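Local coordinates for protein peptidyl-tRNA hydrolase (Thermoplasma acidophilum, PDB 1RLK) that probably hydrolyses peptidyl-tRNAs that drop off the ribosome during protein synthesis, releasing an N-acyl amino acid and tRNA, at residues M70-I76 and K106-I110; I76-Q82 and I94-G100. The contacts are given in a common frame with arbitrary orientation. Residues are numbered along the deposited sequence.

How the interactions relate
Both interactions fasten elements of one α/β fold, in which helices pack on a mixed sheet. Interaction 2 lies near the centre of the chain and is largely buried: two sequence-adjacent antiparallel strands are held mainly by backbone hydrogen bonds. Interaction 1, whose centre lies about 12 Å from that of interaction 2, is only partly buried and joins the helix leading into this hairpin to the helix that follows it; no hydrogen bond crosses it, and apolar side chains do the work. The two share Ile76. They also meet where Ala71 and Leu107 pack on Leu99, with Ala71 CB 3.9 Å from Leu99 CD2, and where Asp72 OD1 lies 3.1 Å from Asn78 ND2, a probable hydrogen bond.

Interaction 1. Residues M70-I76 and K106-I110; sequences MADSMGI and KLDKI
The C-terminal part of helix 61-74 packs against helix 104-111, the two short axes running roughly antiparallel at 146° with a closest approach of 10.4 Å. In this register the CA atoms of Met70 and Ile110 are 6.4 Å apart and those of Met74 and Lys106 8.5 Å, so the helices diverge toward Lys106. Gly75, at phi/psi 72/33, turns the chain out of the first helix in a Schellman motif: Ile76 N donates a hydrogen bond to Ala71 O (2.9 Å) and Gly75 N one to Asp72 O (3.0 Å). The turn delivers Ile76, now extended (-97/132), to the second helix. Ile110, rotamer mt, is the central residue of the contact, with its CG1 3.8 Å from Met70 CB and its CD1 4.3 Å from Ala71 CB. Ile76 adopts the same mt rotamer and comes to meet it, CD1 to CD1 at 3.6 Å; the CG2 of Ile76 also rests 4.0 Å from Leu107 CD2. Leu107 (mt) starts with its CA-CB bond pointing away, yet its end swings back into reach. Met70 and Met74 both take m,t for the first two chi angles, with chi3 near -144° and -131°, and reach across alongside Ile110; their SD atoms stop 4.4 Å from Lys109 O and Lys106 O respectively. The aliphatic part of Lys106 lies along Ile76 (CD to CD1 3.9 Å), while its NZ forms a salt bridge with Asp102. Ala71 and Leu107 also touch Leu99, placing this mainly apolar contact on one face of the mixed sheet, in the layered α/β fold of the PTH2 family.

Interaction 2. Residues I76-Q82 and I94-G100; sequences IVNEIVQ and ITCIGLG
A β-hairpin pairing joins edge strand 78-82 to strand 94-103 in the mixed sheet, the short axes 4.5 Å apart and antiparallel at 164°. Ile94 (mt) opposes Gln82 as a non-hydrogen-bonded pair, its CG1 lying 3.7 Å from Ile80 CG2. Thr95 then makes a β bulge: its backbone (-106/-36) leaves the extended region, its N is hydrogen-bonded to Val81 O at 2.9 Å, and its OG1 is hydrogen-bonded to Gln23. Cys96 resumes the pairing, its O accepting from Val81 N (2.9 Å), with SG 3.6 Å from Val81 CB on the face covered by helix 17-38. Ile97 (tt), opposite Ile80, turns to the other face, under helices 61-74 and 104-111, its CD1 3.8 Å from Ile80 CG1. Gly98 is hydrogen-bonded both ways with Glu79, N to O and O to N at 2.9 Å each; the carboxylate of Glu79 is salt-bridged to Arg34. Leu99 faces Asn78, CD2 to CB at 3.7 Å; Asn78, rotamer p, turns ND2 back to Ile76 O (2.9 Å). Gly100, at phi/psi 98/-158, where a CB would strike the preceding carbonyl, donates its N to Val77 O at 2.8 Å.

Interaction 1. Residues M70-I76 and K106-I110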
# COMPACT_ATOMS: atom_id res chain seq x y z
N MET A 70 7.01 -10.40 -0.71
CA MET A 70 6.29 -11.00 -1.82
C MET A 70 6.15 -10.06 -3.00
O MET A 70 6.32 -10.46 -4.13
CB MET A 70 4.90 -11.47 -1.37
CG MET A 70 4.94 -12.48 -0.27
SD MET A 70 3.45 -13.43 -0.25
CE MET A 70 3.25 -13.66 1.36
N ALA A 71 5.85 -8.80 -2.73
CA ALA A 71 5.71 -7.82 -3.79
C ALA A 71 7.00 -7.66 -4.58
O ALA A 71 6.97 -7.65 -5.80
CB ALA A 71 5.27 -6.46 -3.21
N ASP A 72 8.12 -7.52 -3.89
CA ASP A 72 9.41 -7.39 -4.59
C ASP A 72 9.67 -8.63 -5.44
O ASP A 72 10.05 -8.52 -6.60
CB ASP A 72 10.59 -7.17 -3.61
CG ASP A 72 10.59 -5.78 -2.98
OD1 ASP A 72 10.18 -4.83 -3.66
OD2 ASP A 72 10.99 -5.57 -1.81
N SER A 73 9.43 -9.81 -4.88
CA SER A 73 9.66 -11.07 -5.59
C SER A 73 8.86 -11.13 -6.91
O SER A 73 9.35 -11.65 -7.92
CB SER A 73 9.27 -12.24 -4.69
OG SER A 73 10.11 -13.36 -4.90
N MET A 74 7.66 -10.55 -6.89
CA MET A 74 6.75 -10.56 -8.03
C MET A 74 6.90 -9.35 -8.93
O MET A 74 6.22 -9.25 -9.95
CB MET A 74 5.31 -10.62 -7.52
CG MET A 74 5.00 -11.93 -6.86
SD MET A 74 3.27 -12.06 -6.46
CE MET A 74 3.44 -12.56 -4.89
N GLY A 75 7.78 -8.43 -8.55
CA GLY A 75 8.05 -7.24 -9.34
C GLY A 75 6.90 -6.26 -9.31
O GLY A 75 6.64 -5.57 -10.29
N ILE A 76 6.21 -6.22 -8.18
CA ILE A 76 5.07 -5.33 -8.00
C ILE A 76 5.52 -4.06 -7.30
O ILE A 76 6.21 -4.10 -6.26
CB ILE A 76 3.95 -6.04 -7.21
CG1 ILE A 76 3.37 -7.20 -8.04
CG2 ILE A 76 2.84 -5.05 -6.84
CD1 ILE A 76 2.49 -8.18 -7.26
N LYS A 106 -3.11 -11.15 -9.19
CA LYS A 106 -1.72 -11.11 -8.74
C LYS A 106 -1.65 -10.56 -7.32
O LYS A 106 -1.05 -11.18 -6.43
CB LYS A 106 -0.86 -10.26 -9.69
CG LYS A 106 0.58 -10.71 -9.81
CD LYS A 106 1.40 -9.75 -10.70
CE LYS A 106 1.14 -9.97 -12.19
NZ LYS A 106 1.59 -8.79 -13.03
N LEU A 107 -2.30 -9.41 -7.10
CA LEU A 107 -2.29 -8.76 -5.80
C LEU A 107 -2.92 -9.63 -4.73
O LEU A 107 -2.45 -9.66 -3.61
CB LEU A 107 -2.99 -7.39 -5.88
CG LEU A 107 -2.25 -6.36 -6.75
CD1 LEU A 107 -3.09 -5.13 -7.01
CD2 LEU A 107 -0.94 -5.95 -6.08
N ASP A 108 -3.97 -10.38 -5.07
CA ASP A 108 -4.64 -11.24 -4.10
C ASP A 108 -3.74 -12.39 -3.63
O ASP A 108 -3.88 -12.88 -2.52
CB ASP A 108 -5.94 -11.80 -4.68
CG ASP A 108 -7.03 -10.74 -4.83
OD1 ASP A 108 -7.04 -9.74 -4.07
OD2 ASP A 108 -7.92 -10.82 -5.69
N LYS A 109 -2.80 -12.80 -4.46
CA LYS A 109 -1.79 -13.80 -4.05
C LYS A 109 -0.97 -13.34 -2.85
O LYS A 109 -0.42 -14.17 -2.14
CB LYS A 109 -0.84 -14.12 -5.21
CG LYS A 109 -1.49 -14.73 -6.41
CD LYS A 109 -0.48 -15.13 -7.46
CE LYS A 109 -1.18 -15.79 -8.63
NZ LYS A 109 -0.40 -15.76 -9.89
N ILE A 110 -0.89 -12.03 -2.64
CA ILE A 110 -0.10 -11.44 -1.54
C ILE A 110 -0.96 -11.03 -0.34
O ILE A 110 -0.62 -11.34 0.80
CB ILE A 110 0.67 -10.20 -2.07
CG1 ILE A 110 1.65 -10.62 -3.15
CG2 ILE A 110 1.44 -9.49 -0.94
CD1 ILE A 110 2.31 -9.46 -3.86

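Interaction 2. Residues I76-Q82 and I94-G100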
# COMPACT_ATOMS: atom_id res chain seq x y z
N ILE A 76 6.21 -6.22 -8.18
CA ILE A 76 5.07 -5.33 -8.00
C ILE A 76 5.52 -4.06 -7.30
O ILE A 76 6.21 -4.10 -6.26
CB ILE A 76 3.95 -6.04 -7.21
CG1 ILE A 76 3.37 -7.20 -8.04
CG2 ILE A 76 2.84 -5.05 -6.84
CD1 ILE A 76 2.49 -8.18 -7.26
N VAL A 77 5.12 -2.93 -7.86
CA VAL A 77 5.36 -1.62 -7.23
C VAL A 77 4.80 -1.62 -5.83
O VAL A 77 3.65 -2.02 -5.59
CB VAL A 77 4.71 -0.47 -8.04
CG1 VAL A 77 4.76 0.85 -7.25
CG2 VAL A 77 5.38 -0.33 -9.40
N ASN A 78 5.60 -1.16 -4.87
CA ASN A 78 5.17 -1.09 -3.48
C ASN A 78 5.89 0.01 -2.73
O ASN A 78 7.04 0.35 -3.06
CB ASN A 78 5.39 -2.43 -2.79
CG ASN A 78 6.86 -2.80 -2.66
OD1 ASN A 78 7.48 -2.54 -1.62
ND2 ASN A 78 7.43 -3.41 -3.70
N GLU A 79 5.24 0.55 -1.71
CA GLU A 79 5.83 1.60 -0.90
C GLU A 79 5.46 1.41 0.54
O GLU A 79 4.27 1.43 0.89
CB GLU A 79 5.36 2.98 -1.37
CG GLU A 79 5.96 4.13 -0.59
CD GLU A 79 7.41 4.42 -0.94
OE1 GLU A 79 7.98 3.83 -1.91
OE2 GLU A 79 7.97 5.28 -0.23
N ILE A 80 6.47 1.20 1.38
CA ILE A 80 6.31 1.25 2.82
C ILE A 80 6.19 2.71 3.24
O ILE A 80 7.00 3.55 2.85
CB ILE A 80 7.51 0.56 3.51
CG1 ILE A 80 7.32 -0.96 3.42
CG2 ILE A 80 7.64 1.01 4.96
CD1 ILE A 80 8.53 -1.76 3.82
N VAL A 81 5.19 2.99 4.06
CA VAL A 81 4.89 4.35 4.46
C VAL A 81 5.24 4.51 5.92
O VAL A 81 4.92 3.65 6.75
CB VAL A 81 3.40 4.67 4.21
CG1 VAL A 81 2.98 5.94 4.95
CG2 VAL A 81 3.15 4.80 2.71
N GLN A 82 5.90 5.61 6.23
CA GLN A 82 6.27 5.97 7.59
C GLN A 82 5.70 7.35 7.92
O GLN A 82 5.80 8.25 7.10
CB GLN A 82 7.81 6.00 7.74
CG GLN A 82 8.48 4.65 7.49
CD GLN A 82 10.01 4.69 7.49
OE1 GLN A 82 10.64 4.85 8.54
NE2 GLN A 82 10.60 4.51 6.33
N ILE A 94 6.59 2.85 10.71
CA ILE A 94 5.98 2.21 9.53
C ILE A 94 4.51 1.95 9.84
O ILE A 94 4.21 1.23 10.80
CB ILE A 94 6.71 0.90 9.17
CG1 ILE A 94 8.11 1.21 8.64
CG2 ILE A 94 5.92 0.13 8.14
CD1 ILE A 94 8.97 -0.01 8.38
N THR A 95 3.62 2.53 9.04
CA THR A 95 2.16 2.49 9.27
C THR A 95 1.44 1.56 8.31
O THR A 95 0.45 0.95 8.68
CB THR A 95 1.54 3.91 9.13
OG1 THR A 95 1.92 4.52 7.87
CG2 THR A 95 2.08 4.83 10.18
N CYS A 96 1.90 1.49 7.07
CA CYS A 96 1.21 0.74 6.04
C CYS A 96 2.11 0.50 4.84
O CYS A 96 3.23 1.00 4.78
CB CYS A 96 -0.06 1.49 5.62
SG CYS A 96 0.24 3.08 4.83
N ILE A 97 1.63 -0.29 3.89
CA ILE A 97 2.34 -0.51 2.64
C ILE A 97 1.37 -0.50 1.47
O ILE A 97 0.32 -1.14 1.52
CB ILE A 97 3.17 -1.82 2.67
CG1 ILE A 97 3.94 -2.01 1.38
CG2 ILE A 97 2.29 -3.04 2.93
CD1 ILE A 97 4.94 -3.16 1.44
N GLY A 98 1.69 0.27 0.44
CA GLY A 98 0.90 0.29 -0.79
C GLY A 98 1.46 -0.67 -1.83
O GLY A 98 2.68 -0.87 -1.92
N LEU A 99 0.57 -1.25 -2.62
CA LEU A 99 0.93 -2.15 -3.72
C LEU A 99 0.16 -1.80 -4.98
O LEU A 99 -1.07 -1.66 -4.95
CB LEU A 99 0.63 -3.61 -3.39
CG LEU A 99 0.87 -4.17 -2.01
CD1 LEU A 99 0.24 -5.55 -1.93
CD2 LEU A 99 2.37 -4.27 -1.73
N GLY A 100 0.87 -1.72 -6.10
CA GLY A 100 0.24 -1.56 -7.40
C GLY A 100 0.21 -0.12 -7.87
O GLY A 100 0.99 0.70 -7.38